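Local coordinates for 7beta-hydroxysteroid dehydrogenase (PDB 5FYD), which catalyses the NADPH-dependent reduction of the 7-oxo group of 7-oxolithocholate to ursodeoxycholate as a homodimeric short-chain dehydrogenase/reductase, at residues A[171-185]-A[220-233]. Residues are numbered along the deposited sequence; the frame is centred on the assembly and turned at random.
Sequences ACECEGTGVDVEVIT and EAFEKLGKELSVIA
Glu-182 reaches from strand 179-185 alongside Val-231 to helix 220-224. Its chi1 of -174° sets CG opposite the backbone N, and the extended chain beyond carries the carboxylate to the helix backbone, where OE1 lies 2.6 Å from Ala-221 O. Two oxygens at this separation suggest that the buried acid is protonated and donates to the carbonyl. OE2 rests against Val-231 CG2 at 3.6 Å, the two side chains crossing at a slant. On the same sheet face, Ile-184 puts CD1 3.6 Å from Val-231 CG1, and this CD1 methyl also packs on Ala-221 CB and Ala-233 CB, joining strand, helix and Ala-233. The axes of strands 179-185 and 230-232 run parallel, 18° apart: Val-183 N donates to Leu-229 O, Val-231 N to Val-183 O, Thr-185 N to Val-231 O (2.8 Å) and Ala-233 N to Thr-185 O, with N-H...O angles of 162-170°. On the other face, one water joins Thr-185 OG1, Ser-230 OG and Val-231 O; Ser-230 OG is also hydrogen-bonded to Glu-168 OE2. Farther along, Leu-229 lays CD2 3.8 Å from Ala-171 CB, while the Glu-175 side chain crosses that of Leu-229 at about a right angle. This is the edge of the parallel Rossmann-type sheet: strand 230-232 is outermost, strand 136-143 flanks 179-186 on its other side, helix 214-224 covers the Glu-182 and Ile-184 face, and helix 154-173 the Val-183 and Thr-185 face.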
# COMPACT_ATOMS: atom_id res chain seq x y z
N ALA A 171 29.54 -4.50 10.48
CA ALA A 171 30.24 -3.45 9.72
C ALA A 171 31.54 -3.04 10.42
O ALA A 171 32.59 -2.97 9.78
CB ALA A 171 29.34 -2.25 9.45
N CYS A 172 31.45 -2.86 11.73
CA CYS A 172 32.62 -2.54 12.55
C CYS A 172 33.63 -3.69 12.58
O CYS A 172 34.86 -3.49 12.42
CB CYS A 172 32.17 -2.20 13.94
SG CYS A 172 33.50 -1.52 14.94
N GLU A 173 33.14 -4.90 12.80
CA GLU A 173 33.99 -6.10 12.78
C GLU A 173 34.78 -6.24 11.48
O GLU A 173 35.89 -6.79 11.50
CB GLU A 173 33.15 -7.37 12.95
CG GLU A 173 32.48 -7.51 14.30
CD GLU A 173 31.38 -8.56 14.35
OE1 GLU A 173 31.26 -9.43 13.43
OE2 GLU A 173 30.61 -8.53 15.34
N CYS A 174 34.22 -5.77 10.36
CA CYS A 174 34.85 -5.96 9.06
C CYS A 174 35.81 -4.84 8.67
O CYS A 174 36.46 -4.95 7.63
CB CYS A 174 33.80 -6.12 7.96
SG CYS A 174 32.92 -7.68 8.07
N GLU A 175 35.89 -3.77 9.46
CA GLU A 175 36.83 -2.69 9.16
C GLU A 175 38.25 -3.22 9.18
O GLU A 175 38.64 -3.90 10.10
CB GLU A 175 36.70 -1.54 10.17
CG GLU A 175 35.42 -0.77 10.01
CD GLU A 175 35.54 0.68 10.47
OE1 GLU A 175 35.55 0.90 11.69
OE2 GLU A 175 35.60 1.58 9.61
N GLY A 176 38.99 -2.92 8.12
CA GLY A 176 40.35 -3.43 8.00
C GLY A 176 40.44 -4.86 7.54
O GLY A 176 41.52 -5.46 7.62
N THR A 177 39.32 -5.44 7.10
CA THR A 177 39.34 -6.69 6.33
C THR A 177 38.93 -6.41 4.90
O THR A 177 38.53 -5.30 4.56
CB THR A 177 38.36 -7.73 6.93
OG1 THR A 177 37.01 -7.37 6.60
CG2 THR A 177 38.51 -7.83 8.42
N GLY A 178 39.00 -7.45 4.06
CA GLY A 178 38.56 -7.36 2.67
C GLY A 178 37.06 -7.43 2.44
O GLY A 178 36.61 -7.42 1.30
N VAL A 179 36.27 -7.54 3.50
CA VAL A 179 34.82 -7.56 3.38
C VAL A 179 34.29 -6.19 3.79
O VAL A 179 34.68 -5.67 4.83
CB VAL A 179 34.21 -8.66 4.27
CG1 VAL A 179 32.74 -8.83 4.01
CG2 VAL A 179 34.94 -9.99 4.04
N ASP A 180 33.44 -5.60 2.96
CA ASP A 180 32.83 -4.28 3.23
C ASP A 180 31.35 -4.47 3.56
O ASP A 180 30.61 -5.00 2.75
CB ASP A 180 32.97 -3.35 2.04
CG ASP A 180 34.41 -2.96 1.74
OD1 ASP A 180 35.23 -2.89 2.69
OD2 ASP A 180 34.73 -2.75 0.55
N VAL A 181 30.93 -4.02 4.73
CA VAL A 181 29.57 -4.18 5.18
C VAL A 181 29.00 -2.83 5.55
O VAL A 181 29.69 -2.00 6.12
CB VAL A 181 29.49 -5.19 6.36
CG1 VAL A 181 28.08 -5.27 6.98
CG2 VAL A 181 29.93 -6.55 5.88
N GLU A 182 27.75 -2.62 5.18
CA GLU A 182 27.03 -1.37 5.44
C GLU A 182 25.57 -1.68 5.70
O GLU A 182 25.02 -2.62 5.12
CB GLU A 182 27.15 -0.44 4.25
CG GLU A 182 26.56 0.96 4.42
CD GLU A 182 26.38 1.65 3.08
OE1 GLU A 182 27.25 1.48 2.18
OE2 GLU A 182 25.34 2.31 2.91
N VAL A 183 24.96 -0.91 6.57
CA VAL A 183 23.50 -0.85 6.63
C VAL A 183 23.02 0.51 6.14
O VAL A 183 23.55 1.55 6.54
CB VAL A 183 22.92 -1.19 8.02
CG1 VAL A 183 23.58 -0.43 9.17
CG2 VAL A 183 21.39 -1.01 8.05
N ILE A 184 22.02 0.48 5.28
CA ILE A 184 21.38 1.70 4.79
C ILE A 184 19.96 1.70 5.35
O ILE A 184 19.21 0.75 5.13
CB ILE A 184 21.41 1.84 3.26
CG1 ILE A 184 20.78 3.19 2.85
CG2 ILE A 184 20.71 0.70 2.52
CD1 ILE A 184 21.76 4.19 2.33
N THR A 185 19.60 2.78 6.03
CA THR A 185 18.31 2.93 6.68
C THR A 185 17.42 3.85 5.84
O THR A 185 17.77 5.01 5.60
CB THR A 185 18.51 3.47 8.11
OG1 THR A 185 19.20 2.48 8.90
CG2 THR A 185 17.19 3.78 8.74
N GLU A 220 23.28 5.90 -3.11
CA GLU A 220 23.94 6.38 -1.89
C GLU A 220 24.63 5.23 -1.12
O GLU A 220 25.76 5.37 -0.68
CB GLU A 220 22.97 7.12 -0.97
CG GLU A 220 23.67 7.65 0.26
CD GLU A 220 22.81 8.57 1.11
OE1 GLU A 220 21.60 8.75 0.84
OE2 GLU A 220 23.36 9.11 2.08
N ALA A 221 23.95 4.09 -1.00
CA ALA A 221 24.56 2.93 -0.33
C ALA A 221 25.89 2.51 -1.00
O ALA A 221 26.88 2.23 -0.32
CB ALA A 221 23.59 1.76 -0.31
N PHE A 222 25.92 2.46 -2.32
CA PHE A 222 27.15 2.04 -2.98
C PHE A 222 28.24 3.12 -2.92
O PHE A 222 29.40 2.78 -2.84
CB PHE A 222 26.90 1.56 -4.40
CG PHE A 222 26.45 0.13 -4.46
CD1 PHE A 222 27.36 -0.91 -4.40
CD2 PHE A 222 25.11 -0.17 -4.52
CE1 PHE A 222 26.93 -2.24 -4.43
CE2 PHE A 222 24.67 -1.50 -4.56
CZ PHE A 222 25.59 -2.53 -4.53
N GLU A 223 27.85 4.39 -2.93
CA GLU A 223 28.82 5.49 -2.76
C GLU A 223 29.55 5.39 -1.42
O GLU A 223 30.74 5.65 -1.36
CB GLU A 223 28.15 6.85 -2.94
CG GLU A 223 27.95 7.17 -4.43
CD GLU A 223 27.21 8.48 -4.71
OE1 GLU A 223 27.06 9.31 -3.77
OE2 GLU A 223 26.76 8.65 -5.87
N LYS A 224 28.85 4.94 -0.38
CA LYS A 224 29.40 4.89 0.98
C LYS A 224 29.92 3.51 1.42
O LYS A 224 30.52 3.39 2.49
CB LYS A 224 28.36 5.45 1.95
CG LYS A 224 28.17 6.95 1.67
CD LYS A 224 27.08 7.57 2.51
CE LYS A 224 27.04 9.06 2.26
NZ LYS A 224 25.84 9.68 2.83
N LEU A 225 29.75 2.50 0.58
CA LEU A 225 30.18 1.14 0.89
C LEU A 225 31.69 1.11 1.07
O LEU A 225 32.43 1.57 0.20
CB LEU A 225 29.79 0.18 -0.24
CG LEU A 225 30.17 -1.27 -0.05
CD1 LEU A 225 29.57 -1.90 1.20
CD2 LEU A 225 29.83 -2.04 -1.32
N GLY A 226 32.14 0.58 2.21
CA GLY A 226 33.55 0.57 2.56
C GLY A 226 34.07 1.87 3.15
O GLY A 226 35.24 1.94 3.47
N LYS A 227 33.21 2.89 3.29
CA LYS A 227 33.57 4.17 3.90
C LYS A 227 32.78 4.44 5.17
O LYS A 227 33.34 4.87 6.18
CB LYS A 227 33.29 5.30 2.93
CG LYS A 227 34.04 5.23 1.61
CD LYS A 227 33.61 6.41 0.74
CE LYS A 227 34.43 6.55 -0.53
NZ LYS A 227 34.25 5.39 -1.43
N GLU A 228 31.46 4.23 5.12
CA GLU A 228 30.59 4.47 6.27
C GLU A 228 29.91 3.17 6.64
O GLU A 228 29.62 2.37 5.76
CB GLU A 228 29.56 5.55 5.95
CG GLU A 228 30.24 6.86 5.57
CD GLU A 228 29.28 8.01 5.43
OE1 GLU A 228 28.26 8.05 6.14
OE2 GLU A 228 29.57 8.90 4.60
N LEU A 229 29.67 2.98 7.93
CA LEU A 229 29.08 1.75 8.47
C LEU A 229 27.54 1.75 8.42
O LEU A 229 26.90 0.75 8.07
CB LEU A 229 29.54 1.52 9.91
CG LEU A 229 31.05 1.56 10.21
CD1 LEU A 229 31.31 1.29 11.68
CD2 LEU A 229 31.81 0.60 9.34
N SER A 230 26.98 2.87 8.82
CA SER A 230 25.55 3.01 9.04
C SER A 230 25.10 4.35 8.47
O SER A 230 25.48 5.42 8.97
CB SER A 230 25.26 2.92 10.52
OG SER A 230 23.87 2.94 10.78
N VAL A 231 24.26 4.28 7.44
CA VAL A 231 23.89 5.44 6.64
C VAL A 231 22.40 5.53 6.67
O VAL A 231 21.70 4.53 6.54
CB VAL A 231 24.32 5.24 5.18
CG1 VAL A 231 23.85 6.38 4.26
CG2 VAL A 231 25.84 5.07 5.11
N ILE A 232 21.90 6.75 6.84
CA ILE A 232 20.48 7.03 6.66
C ILE A 232 20.33 7.61 5.26
O ILE A 232 20.98 8.59 4.93
CB ILE A 232 19.95 7.99 7.73
CG1 ILE A 232 19.96 7.29 9.10
CG2 ILE A 232 18.52 8.45 7.39
CD1 ILE A 232 19.77 8.21 10.27
N ALA A 233 19.49 7.01 4.43
CA ALA A 233 19.34 7.46 3.03
C ALA A 233 18.66 8.81 2.97
O ALA A 233 17.59 9.00 3.54
CB ALA A 233 18.56 6.44 2.22
O HOH W 1 34.63 1.02 6.60
O HOH W 2 30.69 0.17 4.57
O HOH W 3 21.71 3.04 9.04